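Local coordinates for protein endo-alpha-mannosidase (Bacteroides thetaiotaomicron, PDB 4ACY) that probably cleaves internal alpha-mannosidic linkages of mannose-containing glycans, as an endo-acting glycoside hydrolase of family 99, at residues N157-Q162 with Y196-A201; Y246-A251 with S323-N328. All blocks are in the same frame, centred on the assembly; numbering follows the deposited sequence. Where two conformers were deposited one is given.

Contact 1 (N157-Q162 with Y196-A201); sequences NGRSPQ and YLIKPA
Beside Ser160, which meets Ile198, the hydroxyl OG1 of Thr163 is gripped twice: the backbone N of Ser160 donates to it, and it is hydrogen-bonded to the carbonyl O of Gly158. Ser160 sits at the N-cap of helix 161-175, and its side chain caps a backbone N just inside that helix. With the bond from Ser160 N to Thr163 OG1, this gives the reciprocal pattern of a capping box. No hydrogen bond links 157-162 to 196-201, and the meeting is apolar. Ile198 brings two branches to it. CG2 stands anti to the backbone N and meets the CD and CG corner of the Pro161 ring, 3.9 Å from Pro161 CD. The other branch is extended (chi2 172°). It carries CD1 to the backbone, 3.8 Å from Ser160 CA and 3.8 Å from Arg159 O, and to Arg159 CG at 4.2 Å. The side chains of Arg159 and Ile198 cross there at a slant. Arg159 bends at chi3 (76°) after an extended start, and its guanidinium goes on past Ile198 to Tyr193 O, which receives a hydrogen bond from NH1. With an alanine in place of Ile198 both outer branches would vanish, and a gap would probably open between the Pro161 ring and the aliphatic part of Arg159. The contact lies near the surface and joins the loops that lead into two successive barrel helices. Ile198 also touches Trp203 of helix 200-207, while Pro161 reaches Glu202 of that helix and the loop residue Ile213.

Contact 2 (Y246-A251 with S323-N328); sequences YTYFAA and SITSFN
Two loops at the C-terminal mouth of the (beta/alpha)8 barrel meet where Tyr248 and Ala250 face Thr325. One loop follows strand 244-246 and the other follows strand 322-324. Tyr248 is the central residue of a classic gamma turn: Phe249 N bonds back to Thr247 O, and Tyr248 has a positive phi of 60°. Its carbonyl O receives the hydrogen bond that joins the two segments. Thr325 OG1 gives its proton to Tyr248 O at a short 2.6 Å. The donor lies in the carbonyl plane on a lone pair, with a C=O...OG1 angle of 137°. This bond fixes the rotation of the threonine side chain. Thr325 CG2 is then anti to the backbone N and lies over one face of the Tyr248 ring. It is a CH-pi contact, with CG2 3.9 Å from the ring centroid and displaced toward the rim, 3.5 Å from Tyr248 CZ. Tyr248 is thus met twice by one residue, at its backbone by the hydroxyl and at its ring by the methyl. The side chains cross at about a right angle. Ala250 adds its methyl group, with CB 3.5 Å from Thr325 O and 3.9 Å from Thr325 CG2. The peptide bond from Thr325 to Ser326 is cis, so the chain turns sharply beyond the contact. Tyr248 OH is hydrogen-bonded to Tyr47 OH, and a formic acid molecule, probably from the crystallisation liquor, lies about 4 Å from the Tyr248 side chain. Loops at this end of the strands form the active site in TIM-barrel glycoside hydrolases, and the position is consistent with a place in or beside that pocket.

Contacts 1 and 2 come in series along the chain, and contact 1 closes before contact 2 opens. Their centres are about 22 Å apart, and their nearest atoms about 5 Å apart without touching. Both join loops that follow strands of one eight-stranded parallel barrel. Contact 1 links those after the neighbouring strands 148-153 and 189-192, out at the surface where helices 161-175 and 200-207 begin. Contact 2 lies near the centre of the chain. It joins the loops after strands 244-246 and 322-324, with strand 276-281 between them in the sheet. Together they tie loops on the same side of the barrel, where the catalytic centre probably lies.

Contact 1 (N157-Q162 with Y196-A201)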
loop_
_atom_site.group_PDB
_atom_site.type_symbol
_atom_site.label_atom_id
_atom_site.label_comp_id
_atom_site.label_asym_id
_atom_site.label_seq_id
_atom_site.Cartn_x
_atom_site.Cartn_y
_atom_site.Cartn_z
ATOM N N ASN A 157 16.782 6.115 0.822
ATOM C CA ASN A 157 17.914 7.012 1.011
ATOM C C ASN A 157 18.328 7.626 -0.330
ATOM O O ASN A 157 18.508 6.916 -1.328
ATOM C CB ASN A 157 19.087 6.285 1.690
ATOM C CG ASN A 157 19.024 6.345 3.219
ATOM O OD1 ASN A 157 19.594 5.496 3.906
ATOM N ND2 ASN A 157 18.332 7.350 3.753
ATOM N N GLY A 158 18.428 8.954 -0.341
ATOM C CA GLY A 158 18.864 9.727 -1.518
ATOM C C GLY A 158 17.793 9.908 -2.582
ATOM O O GLY A 158 18.098 10.262 -3.738
ATOM N N ARG A 159 16.537 9.644 -2.223
ATOM C CA ARG A 159 15.450 9.833 -3.172
ATOM C C ARG A 159 15.366 11.275 -3.659
ATOM O O ARG A 159 15.365 12.228 -2.865
ATOM C CB ARG A 159 14.102 9.376 -2.599
ATOM C CG ARG A 159 13.001 9.358 -3.655
ATOM C CD ARG A 159 11.705 8.718 -3.127
ATOM N NE ARG A 159 11.008 9.644 -2.237
ATOM C CZ ARG A 159 9.776 9.474 -1.768
ATOM N NH1 ARG A 159 9.068 8.387 -2.096
ATOM N NH2 ARG A 159 9.245 10.408 -0.982
ATOM N N SER A 160 15.294 11.416 -4.981
ATOM C CA SER A 160 15.268 12.705 -5.656
ATOM C C SER A 160 14.598 12.493 -7.016
ATOM O O SER A 160 14.449 11.352 -7.443
ATOM C CB SER A 160 16.696 13.214 -5.868
ATOM O OG SER A 160 17.393 12.383 -6.780
ATOM N N PRO A 161 14.211 13.585 -7.713
ATOM C CA PRO A 161 13.703 13.367 -9.069
ATOM C C PRO A 161 14.624 12.467 -9.913
ATOM O O PRO A 161 14.132 11.576 -10.612
ATOM C CB PRO A 161 13.608 14.790 -9.624
ATOM C CG PRO A 161 13.232 15.605 -8.401
ATOM C CD PRO A 161 14.023 14.986 -7.279
ATOM N N GLN A 162 15.937 12.689 -9.844
ATOM C CA GLN A 162 16.892 11.886 -10.613
ATOM C C GLN A 162 16.914 10.412 -10.211
ATOM O O GLN A 162 16.920 9.540 -11.068
ATOM C CB GLN A 162 18.313 12.480 -10.562
ATOM C CG GLN A 162 19.372 11.683 -11.351
ATOM C CD GLN A 162 19.021 11.498 -12.837
ATOM O OE1 GLN A 162 18.532 12.420 -13.505
ATOM N NE2 GLN A 162 19.269 10.302 -13.352
ATOM N N TYR A 196 5.391 14.524 -1.247
ATOM C CA TYR A 196 5.375 15.944 -0.890
ATOM C C TYR A 196 6.664 16.413 -0.228
ATOM O O TYR A 196 6.883 17.632 -0.090
ATOM C CB TYR A 196 4.182 16.261 0.013
ATOM C CG TYR A 196 4.189 15.498 1.309
ATOM C CD1 TYR A 196 4.946 15.936 2.394
ATOM C CD2 TYR A 196 3.450 14.320 1.443
ATOM C CE1 TYR A 196 4.964 15.233 3.581
ATOM C CE2 TYR A 196 3.463 13.598 2.625
ATOM C CZ TYR A 196 4.218 14.064 3.690
ATOM O OH TYR A 196 4.233 13.370 4.873
ATOM N N LEU A 197 7.517 15.466 0.168
ATOM C CA LEU A 197 8.828 15.793 0.722
ATOM C C LEU A 197 9.789 16.351 -0.318
ATOM O O LEU A 197 10.789 16.991 0.039
ATOM C CB LEU A 197 9.459 14.575 1.401
ATOM C CG LEU A 197 8.744 14.072 2.659
ATOM C CD1 LEU A 197 9.495 12.867 3.207
ATOM C CD2 LEU A 197 8.582 15.166 3.725
ATOM N N ILE A 198 9.509 16.073 -1.589
ATOM C CA ILE A 198 10.228 16.650 -2.716
ATOM C C ILE A 198 9.326 17.751 -3.284
ATOM O O ILE A 198 8.134 17.546 -3.501
ATOM C CB ILE A 198 10.571 15.555 -3.779
ATOM C CG1 ILE A 198 11.645 14.592 -3.224
ATOM C CG2 ILE A 198 10.996 16.173 -5.140
ATOM C CD1 ILE A 198 11.916 13.383 -4.074
ATOM N N LYS A 199 9.898 18.935 -3.493
ATOM C CA LYS A 199 9.128 20.104 -3.897
ATOM C C LYS A 199 8.506 19.968 -5.293
ATOM O O LYS A 199 9.112 19.378 -6.178
ATOM C CB LYS A 199 10.042 21.337 -3.847
ATOM C CG LYS A 199 10.587 21.628 -2.454
ATOM C CD LYS A 199 9.578 22.416 -1.620
ATOM C CE LYS A 199 10.138 22.738 -0.241
ATOM N NZ LYS A 199 9.947 21.566 0.664
ATOM N N PRO A 200 7.304 20.534 -5.497
ATOM C CA PRO A 200 6.645 20.400 -6.810
ATOM C C PRO A 200 7.538 20.820 -7.993
ATOM O O PRO A 200 7.541 20.158 -9.039
ATOM C CB PRO A 200 5.434 21.327 -6.687
ATOM C CG PRO A 200 5.151 21.378 -5.206
ATOM C CD PRO A 200 6.499 21.337 -4.555
ATOM N N ALA A 201 8.312 21.890 -7.823
ATOM C CA ALA A 201 9.175 22.369 -8.904
ATOM C C ALA A 201 10.264 21.365 -9.277
ATOM O O ALA A 201 10.680 21.298 -10.434
ATOM C CB ALA A 201 9.782 23.731 -8.553
#

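Contact 2 (Y246-A251 with S323-N328)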
loop_
_atom_site.group_PDB
_atom_site.type_symbol
_atom_site.label_atom_id
_atom_site.label_comp_id
_atom_site.label_asym_id
_atom_site.label_seq_id
_atom_site.Cartn_x
_atom_site.Cartn_y
_atom_site.Cartn_z
ATOM N N TYR A 246 -3.168 10.077 -4.136
ATOM C CA TYR A 246 -3.756 9.080 -3.233
ATOM C C TYR A 246 -3.548 9.515 -1.803
ATOM O O TYR A 246 -2.817 10.486 -1.555
ATOM C CB TYR A 246 -3.188 7.666 -3.477
ATOM C CG TYR A 246 -1.775 7.387 -2.974
ATOM C CD1 TYR A 246 -0.674 8.142 -3.413
ATOM C CD2 TYR A 246 -1.535 6.327 -2.090
ATOM C CE1 TYR A 246 0.634 7.860 -2.948
ATOM C CE2 TYR A 246 -0.242 6.013 -1.645
ATOM C CZ TYR A 246 0.841 6.796 -2.067
ATOM O OH TYR A 246 2.126 6.519 -1.651
ATOM N N THR A 247 -4.191 8.813 -0.878
ATOM C CA THR A 247 -4.298 9.301 0.505
ATOM C C THR A 247 -3.552 8.441 1.514
ATOM O O THR A 247 -3.188 8.920 2.598
ATOM C CB THR A 247 -5.758 9.469 0.940
ATOM O OG1 THR A 247 -6.423 8.202 0.920
ATOM C CG2 THR A 247 -6.478 10.440 0.001
ATOM N N TYR A 248 -3.347 7.177 1.136
ATOM C CA TYR A 248 -2.645 6.153 1.913
ATOM C C TYR A 248 -3.211 5.781 3.296
ATOM O O TYR A 248 -3.629 4.644 3.514
ATOM C CB TYR A 248 -1.112 6.351 1.996
ATOM C CG TYR A 248 -0.523 5.116 2.608
ATOM C CD1 TYR A 248 -0.418 3.945 1.859
ATOM C CD2 TYR A 248 -0.195 5.071 3.972
ATOM C CE1 TYR A 248 0.042 2.760 2.433
ATOM C CE2 TYR A 248 0.274 3.873 4.562
ATOM C CZ TYR A 248 0.390 2.734 3.779
ATOM O OH TYR A 248 0.856 1.548 4.325
ATOM N N PHE A 249 -3.169 6.726 4.236
ATOM C CA PHE A 249 -3.360 6.390 5.652
ATOM C C PHE A 249 -4.711 5.751 5.941
ATOM O O PHE A 249 -5.738 6.284 5.564
ATOM C CB PHE A 249 -3.119 7.629 6.516
ATOM C CG PHE A 249 -1.770 8.219 6.295
ATOM C CD1 PHE A 249 -0.633 7.554 6.766
ATOM C CD2 PHE A 249 -1.619 9.393 5.565
ATOM C CE1 PHE A 249 0.647 8.064 6.533
ATOM C CE2 PHE A 249 -0.344 9.921 5.326
ATOM C CZ PHE A 249 0.789 9.257 5.812
ATOM N N ALA A 250 -4.691 4.594 6.602
ATOM C CA ALA A 250 -5.925 3.839 6.825
ATOM C C ALA A 250 -6.728 4.394 7.986
ATOM O O ALA A 250 -7.899 4.044 8.145
ATOM C CB ALA A 250 -5.617 2.395 7.078
ATOM N N ALA A 251 -6.085 5.213 8.824
ATOM C CA ALA A 251 -6.754 5.747 10.017
ATOM C C ALA A 251 -7.497 7.030 9.662
ATOM O O ALA A 251 -6.880 8.029 9.265
ATOM C CB ALA A 251 -5.765 5.995 11.116
ATOM N N SER A 323 -7.676 2.168 -3.628
ATOM C CA SER A 323 -6.541 1.458 -3.085
ATOM C C SER A 323 -6.849 0.995 -1.672
ATOM O O SER A 323 -7.628 1.621 -0.942
ATOM C CB SER A 323 -5.256 2.306 -3.140
ATOM O OG SER A 323 -5.407 3.543 -2.437
ATOM N N ILE A 324 -6.246 -0.127 -1.304
ATOM C CA ILE A 324 -6.482 -0.744 -0.012
ATOM C C ILE A 324 -5.202 -0.721 0.827
ATOM O O ILE A 324 -4.182 -1.325 0.474
ATOM C CB ILE A 324 -7.018 -2.193 -0.158
ATOM C CG1 ILE A 324 -8.373 -2.173 -0.892
ATOM C CG2 ILE A 324 -7.172 -2.848 1.225
ATOM C CD1 ILE A 324 -8.891 -3.553 -1.224
ATOM N N THR A 325 -5.292 -0.007 1.946
ATOM C CA THR A 325 -4.220 0.048 2.922
ATOM C C THR A 325 -4.665 -0.836 4.094
ATOM O O THR A 325 -5.418 -0.369 4.941
ATOM C CB THR A 325 -3.997 1.499 3.400
ATOM O OG1 THR A 325 -3.646 2.321 2.271
ATOM C CG2 THR A 325 -2.857 1.542 4.456
ATOM N N SER A 326 -4.242 -2.103 4.153
ATOM C CA SER A 326 -3.229 -2.699 3.282
ATOM C C SER A 326 -3.537 -4.172 3.077
ATOM O O SER A 326 -4.349 -4.735 3.798
ATOM C CB SER A 326 -1.858 -2.603 3.969
ATOM O OG SER A 326 -1.890 -3.253 5.237
ATOM N N PHE A 327 -2.872 -4.818 2.120
ATOM C CA PHE A 327 -2.855 -6.266 2.195
ATOM C C PHE A 327 -2.135 -6.724 3.476
ATOM O O PHE A 327 -2.665 -7.520 4.244
ATOM C CB PHE A 327 -2.207 -6.919 0.976
ATOM C CG PHE A 327 -2.225 -8.431 1.057
ATOM C CD1 PHE A 327 -3.436 -9.113 0.983
ATOM C CD2 PHE A 327 -1.058 -9.152 1.281
ATOM C CE1 PHE A 327 -3.489 -10.492 1.106
ATOM C CE2 PHE A 327 -1.102 -10.533 1.398
ATOM C CZ PHE A 327 -2.319 -11.200 1.299
ATOM N N ASN A 328 -0.920 -6.235 3.713
ATOM C CA ASN A 328 -0.104 -6.857 4.750
ATOM C C ASN A 328 0.926 -5.940 5.391
ATOM O O ASN A 328 2.095 -6.317 5.544
ATOM C CB ASN A 328 0.578 -8.141 4.234
ATOM C CG ASN A 328 1.575 -7.883 3.106
ATOM O OD1 ASN A 328 1.494 -6.869 2.398
ATOM N ND2 ASN A 328 2.522 -8.817 2.929
#